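Local coordinates for protein fibrillarin-like rRNA/tRNA 2'-O-methyltransferase (Methanocaldococcus jannaschii, PDB 1FBN) that probably methylates ribose 2'-hydroxyls of rRNA and tRNA with S-adenosyl-L-methionine as donor, at sites chosen by a guide RNA in box C/D ribonucleoprotein particles, at residues A[40-45]-A[49-54]. Numbering follows the deposited sequence.
Sequences KIIKIG and YRIWNP
The carbonyl oxygen of Y49 is gripped twice by the neighbouring strand: I42 N donates a hydrogen bond to Y49 O (3.0 Å), and the CA-H of I41 adds a longer CH...O contact. Y49 N returns a nearly straight bond to I42 O, completing the hydrogen-bonded pair I42-Y49. I42 O also lies in the plane of the Y49 ring, at its edge, 3.6 Å from Y49 CD1. Y49 CG lies beside the Y49 backbone N (chi1 -65°), which carries the ring past I42 to I44; I44 CG1 meets Y49 CE1 obliquely at 4.1 Å. At the other end I51 N bonds to K40 O (2.9 Å), and a water bridges K40 N and I51 O. Strands 41-44 and 47-51 form an antiparallel beta hairpin at one border of the N-terminal five-stranded sheet, with 41-44 the outermost strand; strand 25-28 flanks 47-51 on its other side, where R50 pairs through its backbone with T27. Methyl groups I42 CD1 and I51 CD1 touch at 4.1 Å on the face that carries Y49, and K40 CB rests 3.9 Å from I51 CG1. On the opposite face, I41 CG1 lies loosely beside R50 CG (4.4 Å). Salt bridges to E39 and D94 hold the guanidinium of buried R50; the R50 side chain is about 7 Å from that of T87, a predicted S-adenosyl-L-methionine-binding residue.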
loop_
_atom_site.group_PDB
_atom_site.type_symbol
_atom_site.label_atom_id
_atom_site.label_comp_id
_atom_site.label_asym_id
_atom_site.label_seq_id
_atom_site.Cartn_x
_atom_site.Cartn_y
_atom_site.Cartn_z
ATOM N N LYS A 40 -17.060 -6.536 -3.524
ATOM C CA LYS A 40 -17.697 -7.815 -3.826
ATOM C C LYS A 40 -16.958 -8.938 -3.094
ATOM O O LYS A 40 -15.749 -8.850 -2.877
ATOM C CB LYS A 40 -17.745 -8.056 -5.340
ATOM C CG LYS A 40 -18.699 -7.109 -6.072
ATOM C CD LYS A 40 -20.135 -7.283 -5.564
ATOM C CE LYS A 40 -21.033 -6.114 -5.946
ATOM N NZ LYS A 40 -21.122 -5.918 -7.417
ATOM N N ILE A 41 -17.697 -9.963 -2.673
ATOM C CA ILE A 41 -17.118 -11.087 -1.937
ATOM C C ILE A 41 -17.425 -12.452 -2.555
ATOM O O ILE A 41 -18.513 -12.678 -3.086
ATOM C CB ILE A 41 -17.599 -11.082 -0.446
ATOM C CG1 ILE A 41 -16.984 -9.895 0.307
ATOM C CG2 ILE A 41 -17.235 -12.389 0.258
ATOM C CD1 ILE A 41 -17.353 -9.824 1.784
ATOM N N ILE A 42 -16.429 -13.336 -2.532
ATOM C CA ILE A 42 -16.571 -14.704 -3.025
ATOM C C ILE A 42 -16.409 -15.593 -1.791
ATOM O O ILE A 42 -15.293 -15.812 -1.313
ATOM C CB ILE A 42 -15.477 -15.074 -4.056
ATOM C CG1 ILE A 42 -15.584 -14.181 -5.293
ATOM C CG2 ILE A 42 -15.605 -16.542 -4.451
ATOM C CD1 ILE A 42 -14.517 -14.449 -6.342
ATOM N N LYS A 43 -17.530 -16.051 -1.243
ATOM C CA LYS A 43 -17.506 -16.890 -0.052
ATOM C C LYS A 43 -17.440 -18.372 -0.397
ATOM O O LYS A 43 -18.372 -18.923 -0.977
ATOM C CB LYS A 43 -18.728 -16.597 0.825
ATOM C CG LYS A 43 -18.704 -17.275 2.188
ATOM C CD LYS A 43 -19.827 -16.751 3.077
ATOM C CE LYS A 43 -19.878 -17.476 4.420
ATOM N NZ LYS A 43 -18.636 -17.308 5.232
ATOM N N ILE A 44 -16.315 -18.998 -0.062
ATOM C CA ILE A 44 -16.105 -20.419 -0.316
ATOM C C ILE A 44 -16.043 -21.117 1.038
ATOM O O ILE A 44 -15.001 -21.135 1.688
ATOM C CB ILE A 44 -14.774 -20.676 -1.061
ATOM C CG1 ILE A 44 -14.668 -19.782 -2.297
ATOM C CG2 ILE A 44 -14.676 -22.139 -1.468
ATOM C CD1 ILE A 44 -15.678 -20.090 -3.382
ATOM N N GLY A 45 -17.159 -21.703 1.455
ATOM C CA GLY A 45 -17.191 -22.366 2.742
ATOM C C GLY A 45 -17.118 -21.294 3.806
ATOM O O GLY A 45 -18.005 -20.445 3.889
ATOM N N TYR A 49 -13.205 -14.192 0.190
ATOM C CA TYR A 49 -12.246 -13.465 -0.628
ATOM C C TYR A 49 -12.838 -12.114 -1.007
ATOM O O TYR A 49 -13.890 -12.042 -1.638
ATOM C CB TYR A 49 -11.884 -14.266 -1.881
ATOM C CG TYR A 49 -11.159 -15.556 -1.577
ATOM C CD1 TYR A 49 -11.864 -16.740 -1.355
ATOM C CD2 TYR A 49 -9.768 -15.596 -1.509
ATOM C CE1 TYR A 49 -11.201 -17.933 -1.071
ATOM C CE2 TYR A 49 -9.094 -16.783 -1.226
ATOM C CZ TYR A 49 -9.816 -17.948 -1.009
ATOM O OH TYR A 49 -9.156 -19.125 -0.742
ATOM N N ARG A 50 -12.175 -11.046 -0.573
ATOM C CA ARG A 50 -12.634 -9.691 -0.849
ATOM C C ARG A 50 -12.039 -9.157 -2.139
ATOM O O ARG A 50 -10.821 -9.009 -2.250
ATOM C CB ARG A 50 -12.263 -8.748 0.299
ATOM C CG ARG A 50 -12.861 -9.108 1.639
ATOM C CD ARG A 50 -12.857 -7.898 2.554
ATOM N NE ARG A 50 -11.503 -7.467 2.855
ATOM C CZ ARG A 50 -11.069 -6.210 2.802
ATOM N NH1 ARG A 50 -11.875 -5.214 2.454
ATOM N NH2 ARG A 50 -9.808 -5.954 3.104
ATOM N N ILE A 51 -12.899 -8.866 -3.112
ATOM C CA ILE A 51 -12.453 -8.329 -4.393
ATOM C C ILE A 51 -11.797 -6.973 -4.141
ATOM O O ILE A 51 -12.421 -6.053 -3.617
ATOM C CB ILE A 51 -13.633 -8.192 -5.388
ATOM C CG1 ILE A 51 -14.217 -9.576 -5.705
ATOM C CG2 ILE A 51 -13.190 -7.485 -6.661
ATOM C CD1 ILE A 51 -13.220 -10.584 -6.257
ATOM N N TRP A 52 -10.515 -6.897 -4.485
ATOM C CA TRP A 52 -9.682 -5.708 -4.299
ATOM C C TRP A 52 -9.797 -4.763 -5.501
ATOM O O TRP A 52 -9.084 -4.912 -6.492
ATOM C CB TRP A 52 -8.239 -6.185 -4.113
ATOM C CG TRP A 52 -7.290 -5.227 -3.463
ATOM C CD1 TRP A 52 -7.522 -3.924 -3.112
ATOM C CD2 TRP A 52 -5.931 -5.504 -3.104
ATOM N NE1 TRP A 52 -6.385 -3.374 -2.562
ATOM C CE2 TRP A 52 -5.395 -4.322 -2.546
ATOM C CE3 TRP A 52 -5.114 -6.641 -3.205
ATOM C CZ2 TRP A 52 -4.074 -4.243 -2.087
ATOM C CZ3 TRP A 52 -3.799 -6.562 -2.748
ATOM C CH2 TRP A 52 -3.294 -5.369 -2.196
ATOM N N ASN A 53 -10.675 -3.772 -5.382
ATOM C CA ASN A 53 -10.939 -2.805 -6.449
ATOM C C ASN A 53 -9.788 -1.831 -6.763
ATOM O O ASN A 53 -9.443 -0.981 -5.940
ATOM C CB ASN A 53 -12.217 -2.022 -6.104
ATOM C CG ASN A 53 -12.788 -1.247 -7.289
ATOM O OD1 ASN A 53 -12.115 -1.010 -8.292
ATOM N ND2 ASN A 53 -14.047 -0.846 -7.167
ATOM N N PRO A 54 -9.199 -1.930 -7.972
ATOM C CA PRO A 54 -8.096 -1.065 -8.408
ATOM C C PRO A 54 -8.507 0.398 -8.575
ATOM O O PRO A 54 -7.662 1.287 -8.587
ATOM C CB PRO A 54 -7.680 -1.687 -9.742
ATOM C CG PRO A 54 -8.946 -2.301 -10.245
ATOM C CD PRO A 54 -9.498 -2.941 -9.002
HETATM O O HOH W 1 -14.822 -4.870 -5.009
#